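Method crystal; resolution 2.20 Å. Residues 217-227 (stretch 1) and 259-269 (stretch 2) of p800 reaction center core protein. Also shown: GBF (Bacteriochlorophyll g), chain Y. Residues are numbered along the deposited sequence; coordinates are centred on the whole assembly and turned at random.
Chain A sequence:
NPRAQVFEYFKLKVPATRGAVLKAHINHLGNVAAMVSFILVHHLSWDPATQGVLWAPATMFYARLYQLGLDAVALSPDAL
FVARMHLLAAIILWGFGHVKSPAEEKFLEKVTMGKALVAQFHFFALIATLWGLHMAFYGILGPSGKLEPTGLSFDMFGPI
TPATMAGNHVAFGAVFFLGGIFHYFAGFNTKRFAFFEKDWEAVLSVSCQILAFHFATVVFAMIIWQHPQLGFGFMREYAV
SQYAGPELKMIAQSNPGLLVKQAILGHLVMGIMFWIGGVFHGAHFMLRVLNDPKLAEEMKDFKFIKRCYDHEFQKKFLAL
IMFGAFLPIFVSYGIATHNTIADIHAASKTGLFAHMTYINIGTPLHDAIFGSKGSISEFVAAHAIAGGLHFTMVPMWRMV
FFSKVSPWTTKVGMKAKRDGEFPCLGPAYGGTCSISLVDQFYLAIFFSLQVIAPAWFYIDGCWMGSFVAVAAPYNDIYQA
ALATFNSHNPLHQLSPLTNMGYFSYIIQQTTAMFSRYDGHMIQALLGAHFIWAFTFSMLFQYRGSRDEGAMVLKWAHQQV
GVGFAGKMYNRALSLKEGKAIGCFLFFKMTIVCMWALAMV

Stretch 1 217-227: TVVFAMIIWQH
Stretch 2, residues 259-269: LVKQAILGHLV

How do the two backbones lie against each other? Residues 217-224 and 259-269 are both helical, and they run almost antiparallel, with 165° between their N-to-C directions, a signed crossing angle of -165° and axes 9.0 Å apart at closest approach. The register is set where Val219 CA and Ile264 CA come within 5.4 Å. Stretch 2 is regular throughout, with i to i+4 bonds such as Leu268 N to Ile264 O at 2.8 Å. In stretch 1, Ile223 N makes weak bonds to Val219 O (3.4 Å) and Phe220 O (3.2 Å), and Trp225 (phi/psi -99/88) is the first residue to leave helical geometry, though its N still reaches Ala221 O at 2.7 Å.

Which apolar side chains fill the space between the helices? Val219 (t) sits so close that its CG2 lies 3.6 Å from Leu268 N, against backbone as well as side chain, while its CG1 meets Ile264 CG2 at 4.0 Å. Ile264 (m, t) leaves its helix sideways, but its end comes nearer: CG1 is 3.7 Å from Met222 CB, and CD1 is 3.6 Å from Ile223 CG1 (Ile223 also m, t). With Met222 SD 4.0 Å from Ala263 CB, these contacts are van der Waals packing; the two stretches as a whole bury 428 Å², both sides summed.

What does the His267 ring contribute? His267 (chi1 -73°, chi2 78°) points toward stretch 1 and offers a face to it. Met222, extended as m, t, t, brings CE over that face, 3.8 Å from the centroid of the His267 ring and 24° off its normal, a CH-pi contact; Met222 SD approaches obliquely, 4.8 Å from the same centroid. Val218 CG1 lies over the same face, 4.1 Å from His267 CD2. The ring is anchored within its own helix, as His267 ND1 donates to Ala263 O at 2.7 Å.

Where are the polar groups satisfied, given that no hydrogen bond crosses the contact? Gln226 folds back (chi1 -95°, chi2 -60°, chi3 -51°) so that NE2 donates to Met222 O at 2.8 Å, a carbonyl near the end of the helix. Val260 (t) packs against this arrangement, its CG1 3.5 Å from Gln226 NE2 and 3.6 Å from Met222 O.

How does the bacteriochlorophyll g join the two stretches? Phe220 CE2 lies 3.5 Å from GBF NC, and Ile223 CD1 is 3.5 Å from GBF O2A. The pigment's tail reaches stretch 2, where Leu268 CD1 is 3.9 Å from GBF C11.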

ATOM      1  N   THR A 217     -14.793  18.305 -19.962  1.00 41.41           N
ATOM      2  CA  THR A 217     -15.981  18.345 -20.807  1.00 41.70           C
ATOM      3  C   THR A 217     -15.997  17.155 -21.764  1.00 45.08           C
ATOM      4  O   THR A 217     -17.073  16.661 -22.123  1.00 41.00           O
ATOM      5  CB  THR A 217     -16.090  19.672 -21.578  1.00 43.80           C
ATOM      6  OG1 THR A 217     -15.010  19.849 -22.502  1.00 42.11           O
ATOM      7  CG2 THR A 217     -16.121  20.818 -20.632  1.00 44.50           C
ATOM      8  N   VAL A 218     -14.825  16.655 -22.151  1.00 41.04           N
ATOM      9  CA  VAL A 218     -14.777  15.514 -23.050  1.00 40.35           C
ATOM     10  C   VAL A 218     -15.195  14.238 -22.325  1.00 40.51           C
ATOM     11  O   VAL A 218     -15.890  13.389 -22.896  1.00 42.83           O
ATOM     12  CB  VAL A 218     -13.381  15.385 -23.683  1.00 41.59           C
ATOM     13  CG1 VAL A 218     -13.247  14.030 -24.421  1.00 39.79           C
ATOM     14  CG2 VAL A 218     -13.152  16.531 -24.662  1.00 38.12           C
ATOM     15  N   VAL A 219     -14.742  14.061 -21.081  1.00 39.18           N
ATOM     16  CA  VAL A 219     -15.181  12.931 -20.259  1.00 38.22           C
ATOM     17  C   VAL A 219     -16.706  12.868 -20.221  1.00 40.49           C
ATOM     18  O   VAL A 219     -17.313  11.826 -20.498  1.00 38.66           O
ATOM     19  CB  VAL A 219     -14.575  13.031 -18.842  1.00 36.71           C
ATOM     20  CG1 VAL A 219     -15.254  12.053 -17.848  1.00 37.27           C
ATOM     21  CG2 VAL A 219     -13.113  12.706 -18.887  1.00 34.61           C
ATOM     22  N   PHE A 220     -17.350  13.987 -19.878  1.00 43.27           N
ATOM     23  CA  PHE A 220     -18.812  13.989 -19.797  1.00 44.33           C
ATOM     24  C   PHE A 220     -19.437  13.773 -21.183  1.00 44.63           C
ATOM     25  O   PHE A 220     -20.443  13.057 -21.318  1.00 46.33           O
ATOM     26  CB  PHE A 220     -19.327  15.294 -19.169  1.00 42.15           C
ATOM     27  CG  PHE A 220     -19.250  15.339 -17.651  1.00 45.64           C
ATOM     28  CD1 PHE A 220     -18.061  15.643 -16.999  1.00 42.42           C
ATOM     29  CD2 PHE A 220     -20.388  15.095 -16.881  1.00 45.90           C
ATOM     30  CE1 PHE A 220     -18.003  15.693 -15.600  1.00 44.99           C
ATOM     31  CE2 PHE A 220     -20.339  15.143 -15.489  1.00 45.66           C
ATOM     32  CZ  PHE A 220     -19.137  15.444 -14.851  1.00 45.86           C
ATOM     33  N   ALA A 221     -18.864  14.375 -22.228  1.00 40.96           N
ATOM     34  CA  ALA A 221     -19.444  14.211 -23.556  1.00 41.27           C
ATOM     35  C   ALA A 221     -19.341  12.759 -24.037  1.00 43.60           C
ATOM     36  O   ALA A 221     -20.231  12.257 -24.727  1.00 42.36           O
ATOM     37  CB  ALA A 221     -18.761  15.151 -24.544  1.00 41.42           C
ATOM     38  N   MET A 222     -18.266  12.068 -23.685  1.00 41.71           N
ATOM     39  CA  MET A 222     -18.144  10.671 -24.088  1.00 42.35           C
ATOM     40  C   MET A 222     -19.179   9.768 -23.429  1.00 42.84           C
ATOM     41  O   MET A 222     -19.472   8.695 -23.965  1.00 41.72           O
ATOM     42  CB  MET A 222     -16.737  10.155 -23.771  1.00 38.71           C
ATOM     43  CG  MET A 222     -15.657  10.694 -24.651  1.00 40.31           C
ATOM     44  SD  MET A 222     -14.017  10.102 -24.145  1.00 39.11           S
ATOM     45  CE  MET A 222     -12.956  10.652 -25.507  1.00 40.05           C
ATOM     46  N   ILE A 223     -19.693  10.142 -22.254  1.00 40.21           N
ATOM     47  CA  ILE A 223     -20.777   9.391 -21.627  1.00 36.41           C
ATOM     48  C   ILE A 223     -22.125   9.769 -22.239  1.00 43.85           C
ATOM     49  O   ILE A 223     -22.999   8.914 -22.415  1.00 42.36           O
ATOM     50  CB  ILE A 223     -20.772   9.631 -20.107  1.00 39.41           C
ATOM     51  CG1 ILE A 223     -19.479   9.104 -19.479  1.00 36.27           C
ATOM     52  CG2 ILE A 223     -22.015   8.997 -19.426  1.00 36.61           C
ATOM     53  CD1 ILE A 223     -19.343   9.560 -18.021  1.00 34.27           C
ATOM     54  N   ILE A 224     -22.317  11.048 -22.533  1.00 44.26           N
ATOM     55  CA  ILE A 224     -23.631  11.595 -22.846  1.00 44.23           C
ATOM     56  C   ILE A 224     -23.894  11.595 -24.347  1.00 46.04           C
ATOM     57  O   ILE A 224     -25.000  11.285 -24.779  1.00 47.68           O
ATOM     58  CB  ILE A 224     -23.754  13.011 -22.239  1.00 44.97           C
ATOM     59  CG1 ILE A 224     -23.758  12.914 -20.708  1.00 41.24           C
ATOM     60  CG2 ILE A 224     -25.019  13.698 -22.695  1.00 48.21           C
ATOM     61  CD1 ILE A 224     -23.615  14.240 -19.995  1.00 43.60           C
ATOM     62  N   TRP A 225     -22.889  11.904 -25.170  1.00 48.17           N
ATOM     63  CA  TRP A 225     -23.061  12.001 -26.627  1.00 48.04           C
ATOM     64  C   TRP A 225     -22.581  10.679 -27.215  1.00 47.02           C
ATOM     65  O   TRP A 225     -21.409  10.511 -27.564  1.00 46.86           O
ATOM     66  CB  TRP A 225     -22.319  13.213 -27.186  1.00 45.02           C
ATOM     67  CG  TRP A 225     -22.390  13.394 -28.691  1.00 47.77           C
ATOM     68  CD1 TRP A 225     -21.340  13.629 -29.532  1.00 45.26           C
ATOM     69  CD2 TRP A 225     -23.566  13.368 -29.518  1.00 48.55           C
ATOM     70  NE1 TRP A 225     -21.789  13.770 -30.824  1.00 46.79           N
ATOM     71  CE2 TRP A 225     -23.149  13.618 -30.842  1.00 50.78           C
ATOM     72  CE3 TRP A 225     -24.925  13.192 -29.262  1.00 49.82           C
ATOM     73  CZ2 TRP A 225     -24.038  13.653 -31.914  1.00 53.74           C
ATOM     74  CZ3 TRP A 225     -25.813  13.246 -30.318  1.00 53.14           C
ATOM     75  CH2 TRP A 225     -25.364  13.455 -31.639  1.00 53.18           C
ATOM     76  N   GLN A 226     -23.504   9.722 -27.292  1.00 45.52           N
ATOM     77  CA  GLN A 226     -23.190   8.349 -27.675  1.00 46.44           C
ATOM     78  C   GLN A 226     -23.731   7.972 -29.051  1.00 48.07           C
ATOM     79  O   GLN A 226     -23.828   6.790 -29.381  1.00 48.44           O
ATOM     80  CB  GLN A 226     -23.705   7.399 -26.593  1.00 46.18           C
ATOM     81  CG  GLN A 226     -22.607   7.039 -25.574  1.00 43.50           C
ATOM     82  CD  GLN A 226     -21.425   6.352 -26.210  1.00 45.37           C
ATOM     83  OE1 GLN A 226     -21.579   5.374 -26.936  1.00 48.31           O
ATOM     84  NE2 GLN A 226     -20.229   6.873 -25.952  1.00 40.01           N
ATOM     85  N   HIS A 227     -24.038   8.957 -29.868  1.00 41.73           N
ATOM     86  CA  HIS A 227     -24.488   8.701 -31.223  1.00 42.97           C
ATOM     87  C   HIS A 227     -23.492   7.795 -31.963  1.00 46.44           C
ATOM     88  O   HIS A 227     -22.275   7.980 -31.846  1.00 44.81           O
ATOM     89  CB  HIS A 227     -24.671  10.031 -31.950  1.00 43.87           C
ATOM     90  CG  HIS A 227     -25.287   9.901 -33.300  1.00 47.48           C
ATOM     91  ND1 HIS A 227     -24.621   9.336 -34.361  1.00 49.99           N
ATOM     92  CD2 HIS A 227     -26.490  10.301 -33.773  1.00 47.11           C
ATOM     93  CE1 HIS A 227     -25.399   9.363 -35.423  1.00 47.22           C
ATOM     94  NE2 HIS A 227     -26.538   9.941 -35.094  1.00 52.24           N
ATOM     95  N   LEU A 259     -14.669   0.057 -24.892  1.00 35.92           N
ATOM     96  CA  LEU A 259     -13.653   0.943 -25.450  1.00 34.31           C
ATOM     97  C   LEU A 259     -13.934   2.394 -25.096  1.00 35.63           C
ATOM     98  O   LEU A 259     -12.994   3.167 -24.897  1.00 33.88           O
ATOM     99  CB  LEU A 259     -13.562   0.799 -26.965  1.00 34.99           C
ATOM    100  CG  LEU A 259     -13.255  -0.600 -27.497  1.00 38.02           C
ATOM    101  CD1 LEU A 259     -13.153  -0.561 -29.001  1.00 36.57           C
ATOM    102  CD2 LEU A 259     -11.939  -1.113 -26.877  1.00 35.74           C
ATOM    103  N   VAL A 260     -15.213   2.769 -25.017  1.00 35.06           N
ATOM    104  CA  VAL A 260     -15.549   4.124 -24.607  1.00 34.99           C
ATOM    105  C   VAL A 260     -14.958   4.404 -23.220  1.00 34.84           C
ATOM    106  O   VAL A 260     -14.373   5.460 -22.968  1.00 35.40           O
ATOM    107  CB  VAL A 260     -17.067   4.341 -24.608  1.00 35.91           C
ATOM    108  CG1 VAL A 260     -17.377   5.804 -24.288  1.00 35.99           C
ATOM    109  CG2 VAL A 260     -17.691   3.951 -25.915  1.00 36.87           C
ATOM    110  N   LYS A 261     -15.135   3.472 -22.296  1.00 34.91           N
ATOM    111  CA  LYS A 261     -14.637   3.700 -20.946  1.00 38.25           C
ATOM    112  C   LYS A 261     -13.115   3.685 -20.872  1.00 36.91           C
ATOM    113  O   LYS A 261     -12.556   4.349 -19.995  1.00 37.35           O
ATOM    114  CB  LYS A 261     -15.265   2.695 -19.988  1.00 33.32           C
ATOM    115  CG  LYS A 261     -16.709   2.989 -19.808  1.00 34.11           C
ATOM    116  CD  LYS A 261     -17.410   2.015 -18.908  1.00 36.34           C
ATOM    117  CE  LYS A 261     -17.583   0.708 -19.554  1.00 35.47           C
ATOM    118  NZ  LYS A 261     -18.236  -0.270 -18.665  1.00 37.33           N
ATOM    119  N   GLN A 262     -12.426   3.004 -21.793  1.00 39.39           N
ATOM    120  CA  GLN A 262     -10.969   3.143 -21.860  1.00 36.72           C
ATOM    121  C   GLN A 262     -10.581   4.555 -22.285  1.00 38.35           C
ATOM    122  O   GLN A 262      -9.685   5.170 -21.690  1.00 35.96           O
ATOM    123  CB  GLN A 262     -10.364   2.121 -22.815  1.00 36.08           C
ATOM    124  CG  GLN A 262     -10.321   0.716 -22.253  1.00 35.02           C
ATOM    125  CD  GLN A 262     -10.062  -0.363 -23.323  1.00 35.57           C
ATOM    126  OE1 GLN A 262      -9.359  -0.135 -24.301  1.00 35.78           O
ATOM    127  NE2 GLN A 262     -10.602  -1.540 -23.107  1.00 36.90           N
ATOM    128  N   ALA A 263     -11.278   5.108 -23.272  1.00 33.52           N
ATOM    129  CA  ALA A 263     -11.010   6.477 -23.687  1.00 35.66           C
ATOM    130  C   ALA A 263     -11.316   7.460 -22.568  1.00 36.55           C
ATOM    131  O   ALA A 263     -10.605   8.456 -22.382  1.00 36.41           O
ATOM    132  CB  ALA A 263     -11.838   6.826 -24.904  1.00 35.38           C
ATOM    133  N   ILE A 264     -12.388   7.205 -21.832  1.00 36.09           N
ATOM    134  CA  ILE A 264     -12.792   8.070 -20.729  1.00 37.52           C
ATOM    135  C   ILE A 264     -11.718   8.075 -19.652  1.00 36.38           C
ATOM    136  O   ILE A 264     -11.321   9.129 -19.152  1.00 37.60           O
ATOM    137  CB  ILE A 264     -14.150   7.611 -20.172  1.00 38.24           C
ATOM    138  CG1 ILE A 264     -15.246   8.026 -21.139  1.00 36.93           C
ATOM    139  CG2 ILE A 264     -14.410   8.209 -18.771  1.00 37.81           C
ATOM    140  CD1 ILE A 264     -16.575   7.445 -20.819  1.00 36.13           C
ATOM    141  N   LEU A 265     -11.236   6.898 -19.282  1.00 34.30           N
ATOM    142  CA  LEU A 265     -10.233   6.826 -18.245  1.00 36.68           C
ATOM    143  C   LEU A 265      -8.974   7.549 -18.675  1.00 35.50           C
ATOM    144  O   LEU A 265      -8.393   8.294 -17.884  1.00 35.81           O
ATOM    145  CB  LEU A 265      -9.956   5.380 -17.862  1.00 32.40           C
ATOM    146  CG  LEU A 265      -8.929   5.184 -16.738  1.00 35.29           C
ATOM    147  CD1 LEU A 265      -9.337   5.913 -15.399  1.00 35.22           C
ATOM    148  CD2 LEU A 265      -8.724   3.728 -16.501  1.00 32.92           C
ATOM    149  N   GLY A 266      -8.574   7.395 -19.948  1.00 34.30           N
ATOM    150  CA  GLY A 266      -7.440   8.149 -20.452  1.00 33.86           C
ATOM    151  C   GLY A 266      -7.614   9.648 -20.339  1.00 33.38           C
ATOM    152  O   GLY A 266      -6.686  10.354 -19.941  1.00 32.76           O
ATOM    153  N   HIS A 267      -8.800  10.157 -20.665  1.00 32.08           N
ATOM    154  CA  HIS A 267      -9.006  11.606 -20.651  1.00 32.47           C
ATOM    155  C   HIS A 267      -9.224  12.150 -19.238  1.00 32.39           C
ATOM    156  O   HIS A 267      -8.860  13.294 -18.963  1.00 33.24           O
ATOM    157  CB  HIS A 267     -10.169  11.984 -21.554  1.00 33.15           C
ATOM    158  CG  HIS A 267      -9.833  11.865 -23.007  1.00 36.96           C
ATOM    159  ND1 HIS A 267      -9.807  10.657 -23.665  1.00 37.16           N
ATOM    160  CD2 HIS A 267      -9.423  12.791 -23.907  1.00 35.27           C
ATOM    161  CE1 HIS A 267      -9.430  10.847 -24.920  1.00 36.59           C
ATOM    162  NE2 HIS A 267      -9.172  12.129 -25.082  1.00 37.36           N
ATOM    163  N   LEU A 268      -9.797  11.348 -18.345  1.00 37.17           N
ATOM    164  CA  LEU A 268      -9.889  11.722 -16.941  1.00 35.03           C
ATOM    165  C   LEU A 268      -8.509  11.880 -16.319  1.00 35.60           C
ATOM    166  O   LEU A 268      -8.226  12.870 -15.633  1.00 37.75           O
ATOM    167  CB  LEU A 268     -10.695  10.654 -16.198  1.00 37.67           C
ATOM    168  CG  LEU A 268     -10.697  10.734 -14.705  1.00 40.38           C
ATOM    169  CD1 LEU A 268     -11.226  12.096 -14.304  1.00 41.92           C
ATOM    170  CD2 LEU A 268     -11.515   9.580 -14.145  1.00 40.04           C
ATOM    171  N   VAL A 269      -7.692  10.887 -16.557  1.00 34.65           N
ATOM    172  CA  VAL A 269      -6.373  10.867 -15.965  1.00 34.21           C
ATOM    173  C   VAL A 269      -5.489  12.025 -16.536  1.00 35.87           C
ATOM    174  O   VAL A 269      -4.862  12.782 -15.828  1.00 36.12           O
ATOM    175  CB  VAL A 269      -5.597   9.527 -16.112  1.00 37.72           C
ATOM    176  CG1 VAL A 269      -4.175   9.654 -15.623  1.00 37.95           C
ATOM    177  CG2 VAL A 269      -6.330   8.358 -15.474  1.00 33.74           C
TER
HETATM  178 MG   GBF Y1023     -23.742  15.091 -13.882  1.00 45.49          MG
HETATM  179  CHA GBF Y1023     -25.594  13.957 -16.610  1.00 43.81           C
HETATM  180  CHB GBF Y1023     -23.327  11.910 -12.971  1.00 40.13           C
HETATM  181  CHC GBF Y1023     -21.395  16.332 -11.691  1.00 38.79           C
HETATM  182  CHD GBF Y1023     -23.665  18.270 -15.590  1.00 50.45           C
HETATM  183  NA  GBF Y1023     -24.349  13.335 -14.608  1.00 40.40           N
HETATM  184  C1A GBF Y1023     -25.241  12.980 -15.538  1.00 43.16           C
HETATM  185  C2A GBF Y1023     -25.373  11.507 -15.843  1.00 42.64           C
HETATM  186  C3A GBF Y1023     -24.978  10.991 -14.477  1.00 39.71           C
HETATM  187  C4A GBF Y1023     -24.162  12.142 -14.004  1.00 39.33           C
HETATM  188  CMA GBF Y1023     -26.221  10.805 -13.585  1.00 38.48           C
HETATM  189  CAA GBF Y1023     -24.562  10.862 -16.977  1.00 41.02           C
HETATM  190  CBA GBF Y1023     -23.135  11.382 -17.036  1.00 40.26           C
HETATM  191  CGA GBF Y1023     -22.210  10.719 -16.035  1.00 42.99           C
HETATM  192  O1A GBF Y1023     -22.337   9.570 -15.662  1.00 40.90           O
HETATM  193  O2A GBF Y1023     -21.031  11.437 -15.622  1.00 41.58           O
HETATM  194  NB  GBF Y1023     -22.510  14.214 -12.539  1.00 40.04           N
HETATM  195  C1B GBF Y1023     -22.515  12.909 -12.235  1.00 38.28           C
HETATM  196  C2B GBF Y1023     -21.604  12.714 -11.200  1.00 41.08           C
HETATM  197  C3B GBF Y1023     -21.074  13.942 -10.855  1.00 40.59           C
HETATM  198  C4B GBF Y1023     -21.692  14.880 -11.688  1.00 42.35           C
HETATM  199  CMB GBF Y1023     -21.225  11.404 -10.554  1.00 37.59           C
HETATM  200  CAB GBF Y1023     -20.064  14.025  -9.784  1.00 45.98           C
HETATM  201  CBB GBF Y1023     -19.323  15.014  -9.398  1.00 48.05           C
HETATM  202  NC  GBF Y1023     -22.777  16.875 -13.711  1.00 47.97           N
HETATM  203  C1C GBF Y1023     -21.911  17.219 -12.754  1.00 45.40           C
HETATM  204  C2C GBF Y1023     -21.297  18.561 -12.589  1.00 54.76           C
HETATM  205  C3C GBF Y1023     -22.030  18.991 -13.794  1.00 52.38           C
HETATM  206  C4C GBF Y1023     -22.856  18.043 -14.387  1.00 49.99           C
HETATM  207  CMC GBF Y1023     -21.805  19.151 -11.262  1.00 57.14           C
HETATM  208  CAC GBF Y1023     -21.937  20.354 -14.370  1.00 56.65           C
HETATM  209  CBC GBF Y1023     -21.062  21.415 -13.772  1.00 60.35           C
HETATM  210  ND  GBF Y1023     -24.380  15.996 -15.571  1.00 47.56           N
HETATM  211  C1D GBF Y1023     -24.385  17.154 -16.206  1.00 46.97           C
HETATM  212  C2D GBF Y1023     -25.152  17.380 -17.609  1.00 50.19           C
HETATM  213  C3D GBF Y1023     -25.535  16.056 -17.566  1.00 44.15           C
HETATM  214  C4D GBF Y1023     -25.125  15.261 -16.471  1.00 42.51           C
HETATM  215  CMD GBF Y1023     -25.393  18.483 -18.591  1.00 49.26           C
HETATM  216  CAD GBF Y1023     -26.502  15.261 -18.341  1.00 44.47           C
HETATM  217  OBD GBF Y1023     -26.918  15.327 -19.543  1.00 44.28           O
HETATM  218  CBD GBF Y1023     -26.491  13.876 -17.778  1.00 42.67           C
HETATM  219  CGD GBF Y1023     -27.877  13.505 -17.364  1.00 46.15           C
HETATM  220  O1D GBF Y1023     -28.330  13.783 -16.245  1.00 47.34           O
HETATM  221  O2D GBF Y1023     -28.701  12.859 -18.338  1.00 50.71           O
HETATM  222  CED GBF Y1023     -30.034  12.568 -17.940  1.00 48.42           C
HETATM  223  C1  GBF Y1023     -20.129  10.854 -14.684  1.00 35.75           C
HETATM  224  C2  GBF Y1023     -18.850  11.627 -14.740  1.00 36.44           C
HETATM  225  C3  GBF Y1023     -17.853  11.369 -13.893  1.00 43.14           C
HETATM  226  C4  GBF Y1023     -18.024  10.328 -12.840  1.00 40.53           C
HETATM  227  C5  GBF Y1023     -16.567  12.151 -13.993  1.00 39.88           C
HETATM  228  C6  GBF Y1023     -16.488  13.146 -12.817  1.00 43.00           C
HETATM  229  C7  GBF Y1023     -15.158  13.884 -12.810  1.00 46.80           C
HETATM  230  C8  GBF Y1023     -15.056  15.200 -12.508  1.00 49.16           C
HETATM  231  C9  GBF Y1023     -16.261  16.028 -12.129  1.00 42.23           C
HETATM  232  C10 GBF Y1023     -13.725  15.912 -12.463  1.00 52.07           C
HETATM  233  C11 GBF Y1023     -12.800  15.641 -13.595  1.00 44.20           C
HETATM  234  C12 GBF Y1023     -11.664  16.644 -13.645  1.00 43.08           C
HETATM  235  C13 GBF Y1023     -10.831  16.703 -14.701  1.00 43.36           C
HETATM  236  C14 GBF Y1023      -9.731  17.715 -14.701  1.00 41.71           C
HETATM  237  C15 GBF Y1023     -10.976  15.767 -15.885  1.00 37.60           C